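Local coordinates for protein BG505 sosip-t33-31a (Human immunodeficiency virus 1, PDB 7L85) that forms a CutA1-like subunit of a designed two-component protein nanoparticle that probably serves as a scaffold for displaying the HIV-1 envelope trimer, at residues Leu38-Arg43 / Asp51-Leu56. Residues are numbered along the deposited sequence; the frame is centred on the assembly and turned at random.
Sequences LTSIYR and DHELLL
Asp51 and Ser40 face each other as an antiparallel hydrogen-bonded pair, the backbone N of Asp51 reaching Ser40 O at 2.9 Å and Ser40 N returning to Asp51 O at 3.1 Å. The Asp51 CB lies at the edge of the Tyr42 ring, near its plane, 4.0 Å from CE2. Tyr42 directs its hydroxyl to Glu44 rather than to this aspartate, whose OD1 instead accepts the N-H of the following residue, His52, on its anti side but 35° out of the carboxylate plane. At His52 the imidazole stands obliquely to Leu38 O without bonding to it, and the side chain packs on an acidic side chain of the chain of another protein.

The pairing belongs to the β-hairpin of strands 39-44 and 47-61 in this CutA1-type, GlnB-like chain, and it illustrates how a long strand interrupted by a short loop can change partners, pairing with 39-44 before the loop and with 3-10 and 31-35 after it. His52 and Glu53 form the break, Glu53 with a positive phi, but its carbonyl O still takes the Leu38 N-H at 3.1 Å. The Glu53 CG is anti to the carbonyl carbon (chi1 -61°), and the chain beyond is extended, carrying the carboxylate across to Ser40. There the serine hydroxyl, OG anti to the backbone N (chi1 173°), donates to Glu53 OE2 at 2.9 Å from above the carboxylate plane. The other oxygen, OE1, is bound by Asn33 of a second subunit, so one buried carboxylate links the hairpin to the interface where residues 39-42 extend the sheet by antiparallel pairing.

Beyond the break Leu54 turns to Val10 and Ile34, whereas the CB of Leu55 meets CD2 of Leu38, in the loop leading into strand 39-44, at 3.7 Å; the Leu55 side chain also touches Leu7.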
ATOM      1  N   LEU B  38      26.283 -12.801  12.988  1.00 21.59           N
ATOM      2  CA  LEU B  38      26.622 -14.153  13.345  1.00 19.95           C
ATOM      3  C   LEU B  38      25.583 -14.770  14.225  1.00 20.68           C
ATOM      4  O   LEU B  38      24.776 -14.084  14.835  1.00 22.97           O
ATOM      5  CB  LEU B  38      27.965 -14.217  14.048  1.00 19.64           C
ATOM      6  CG  LEU B  38      29.178 -14.374  13.189  1.00 18.52           C
ATOM      7  CD1 LEU B  38      29.330 -13.234  12.216  1.00 20.54           C
ATOM      8  CD2 LEU B  38      30.354 -14.431  14.075  1.00 19.95           C
ATOM      9  N   THR B  39      25.539 -16.083  14.213  1.00 19.76           N
ATOM     10  CA  THR B  39      24.727 -16.810  15.166  1.00 18.63           C
ATOM     11  C   THR B  39      25.701 -17.619  15.979  1.00 19.64           C
ATOM     12  O   THR B  39      26.557 -18.316  15.446  1.00 20.45           O
ATOM     13  CB  THR B  39      23.660 -17.679  14.491  1.00 19.09           C
ATOM     14  OG1 THR B  39      22.794 -16.834  13.736  1.00 21.37           O
ATOM     15  CG2 THR B  39      22.849 -18.449  15.515  1.00 19.37           C
ATOM     16  N   SER B  40      25.621 -17.504  17.274  1.00 20.37           N
ATOM     17  CA  SER B  40      26.587 -18.171  18.129  1.00 19.07           C
ATOM     18  C   SER B  40      26.029 -19.216  19.030  1.00 19.88           C
ATOM     19  O   SER B  40      25.140 -18.941  19.819  1.00 21.85           O
ATOM     20  CB  SER B  40      27.243 -17.127  18.955  1.00 21.80           C
ATOM     21  OG  SER B  40      28.085 -17.667  19.930  1.00 23.20           O
ATOM     22  N   ILE B  41      26.513 -20.438  18.894  1.00 19.61           N
ATOM     23  CA  ILE B  41      26.073 -21.539  19.733  1.00 18.52           C
ATOM     24  C   ILE B  41      27.210 -21.943  20.620  1.00 19.75           C
ATOM     25  O   ILE B  41      28.273 -22.314  20.139  1.00 22.11           O
ATOM     26  CB  ILE B  41      25.595 -22.722  18.899  1.00 18.34           C
ATOM     27  CG1 ILE B  41      24.400 -22.273  18.052  1.00 19.89           C
ATOM     28  CG2 ILE B  41      25.251 -23.885  19.806  1.00 19.67           C
ATOM     29  CD1 ILE B  41      23.954 -23.246  16.998  1.00 18.90           C
ATOM     30  N   TYR B  42      27.022 -21.890  21.910  1.00 21.22           N
ATOM     31  CA  TYR B  42      28.148 -22.196  22.761  1.00 20.82           C
ATOM     32  C   TYR B  42      27.757 -22.772  24.071  1.00 22.86           C
ATOM     33  O   TYR B  42      26.609 -22.672  24.503  1.00 24.54           O
ATOM     34  CB  TYR B  42      28.976 -20.953  22.958  1.00 22.43           C
ATOM     35  CG  TYR B  42      28.291 -19.909  23.677  1.00 22.77           C
ATOM     36  CD1 TYR B  42      28.470 -19.782  24.992  1.00 25.21           C
ATOM     37  CD2 TYR B  42      27.463 -19.070  23.018  1.00 23.42           C
ATOM     38  CE1 TYR B  42      27.828 -18.821  25.667  1.00 26.15           C
ATOM     39  CE2 TYR B  42      26.816 -18.109  23.687  1.00 22.74           C
ATOM     40  CZ  TYR B  42      26.991 -17.984  25.022  1.00 25.18           C
ATOM     41  OH  TYR B  42      26.327 -17.003  25.721  1.00 28.97           O
ATOM     42  N   ARG B  43      28.705 -23.398  24.730  1.00 23.90           N
ATOM     43  CA  ARG B  43      28.346 -23.948  26.002  1.00 24.72           C
ATOM     44  C   ARG B  43      28.439 -22.881  27.058  1.00 25.93           C
ATOM     45  O   ARG B  43      29.430 -22.167  27.148  1.00 28.63           O
ATOM     46  CB  ARG B  43      29.236 -25.096  26.351  1.00 25.34           C
ATOM     47  CG  ARG B  43      28.669 -25.938  27.373  1.00 26.86           C
ATOM     48  CD  ARG B  43      29.441 -27.099  27.595  1.00 27.38           C
ATOM     49  NE  ARG B  43      28.647 -28.049  28.269  1.00 29.65           N
ATOM     50  CZ  ARG B  43      27.874 -28.947  27.642  1.00 28.03           C
ATOM     51  NH1 ARG B  43      27.857 -29.004  26.333  1.00 24.51           N
ATOM     52  NH2 ARG B  43      27.132 -29.776  28.343  1.00 33.36           N
ATOM     53  N   ASP B  51      23.366 -17.060  21.048  1.00 21.34           N
ATOM     54  CA  ASP B  51      23.457 -15.608  21.096  1.00 21.36           C
ATOM     55  C   ASP B  51      23.580 -15.055  19.690  1.00 21.97           C
ATOM     56  O   ASP B  51      23.534 -15.810  18.721  1.00 22.42           O
ATOM     57  CB  ASP B  51      24.652 -15.197  21.962  1.00 24.04           C
ATOM     58  CG  ASP B  51      24.578 -13.786  22.552  1.00 29.43           C
ATOM     59  OD1 ASP B  51      23.790 -13.007  22.069  1.00 28.73           O
ATOM     60  OD2 ASP B  51      25.358 -13.465  23.408  1.00 32.06           O
ATOM     61  N   HIS B  52      23.669 -13.744  19.554  1.00 22.55           N
ATOM     62  CA  HIS B  52      23.812 -13.142  18.237  1.00 21.89           C
ATOM     63  C   HIS B  52      25.270 -12.986  17.843  1.00 23.41           C
ATOM     64  O   HIS B  52      25.844 -13.893  17.260  1.00 25.58           O
ATOM     65  CB  HIS B  52      23.095 -11.795  18.202  1.00 24.74           C
ATOM     66  CG  HIS B  52      23.237 -11.067  16.932  1.00 26.01           C
ATOM     67  ND1 HIS B  52      22.669 -11.491  15.775  1.00 26.20           N
ATOM     68  CD2 HIS B  52      23.888  -9.923  16.638  1.00 26.25           C
ATOM     69  CE1 HIS B  52      22.966 -10.641  14.819  1.00 26.57           C
ATOM     70  NE2 HIS B  52      23.710  -9.686  15.320  1.00 25.89           N
ATOM     71  N   GLU B  53      25.899 -11.916  18.292  1.00 22.13           N
ATOM     72  CA  GLU B  53      27.306 -11.596  18.045  1.00 20.93           C
ATOM     73  C   GLU B  53      27.703 -11.112  16.634  1.00 19.94           C
ATOM     74  O   GLU B  53      27.054 -11.359  15.615  1.00 21.94           O
ATOM     75  CB  GLU B  53      28.193 -12.799  18.371  1.00 20.45           C
ATOM     76  CG  GLU B  53      28.141 -13.278  19.820  1.00 23.77           C
ATOM     77  CD  GLU B  53      28.919 -14.536  19.980  1.00 27.14           C
ATOM     78  OE1 GLU B  53      29.460 -14.951  18.988  1.00 26.21           O
ATOM     79  OE2 GLU B  53      28.945 -15.142  21.025  1.00 28.34           O
ATOM     80  N   LEU B  54      28.813 -10.387  16.624  1.00 19.17           N
ATOM     81  CA  LEU B  54      29.541  -9.910  15.457  1.00 18.10           C
ATOM     82  C   LEU B  54      30.983 -10.333  15.605  1.00 18.07           C
ATOM     83  O   LEU B  54      31.467 -10.522  16.718  1.00 20.07           O
ATOM     84  CB  LEU B  54      29.544  -8.398  15.328  1.00 17.85           C
ATOM     85  CG  LEU B  54      28.258  -7.705  15.153  1.00 18.37           C
ATOM     86  CD1 LEU B  54      27.708  -7.343  16.475  1.00 20.51           C
ATOM     87  CD2 LEU B  54      28.490  -6.460  14.357  1.00 18.24           C
ATOM     88  N   LEU B  55      31.684 -10.496  14.510  1.00 18.35           N
ATOM     89  CA  LEU B  55      33.087 -10.855  14.596  1.00 16.84           C
ATOM     90  C   LEU B  55      34.050  -9.790  14.130  1.00 16.92           C
ATOM     91  O   LEU B  55      33.914  -9.246  13.042  1.00 19.26           O
ATOM     92  CB  LEU B  55      33.295 -12.125  13.799  1.00 17.55           C
ATOM     93  CG  LEU B  55      34.694 -12.595  13.577  1.00 17.51           C
ATOM     94  CD1 LEU B  55      35.334 -13.006  14.872  1.00 18.56           C
ATOM     95  CD2 LEU B  55      34.636 -13.737  12.626  1.00 17.90           C
ATOM     96  N   LEU B  56      35.049  -9.489  14.937  1.00 17.39           N
ATOM     97  CA  LEU B  56      36.053  -8.537  14.521  1.00 16.25           C
ATOM     98  C   LEU B  56      37.292  -9.267  14.072  1.00 17.04           C
ATOM     99  O   LEU B  56      37.796 -10.130  14.787  1.00 18.55           O
ATOM    100  CB  LEU B  56      36.502  -7.641  15.669  1.00 16.75           C
ATOM    101  CG  LEU B  56      35.471  -6.871  16.431  1.00 16.37           C
ATOM    102  CD1 LEU B  56      36.153  -6.057  17.507  1.00 17.29           C
ATOM    103  CD2 LEU B  56      34.751  -6.011  15.551  1.00 17.63           C
TER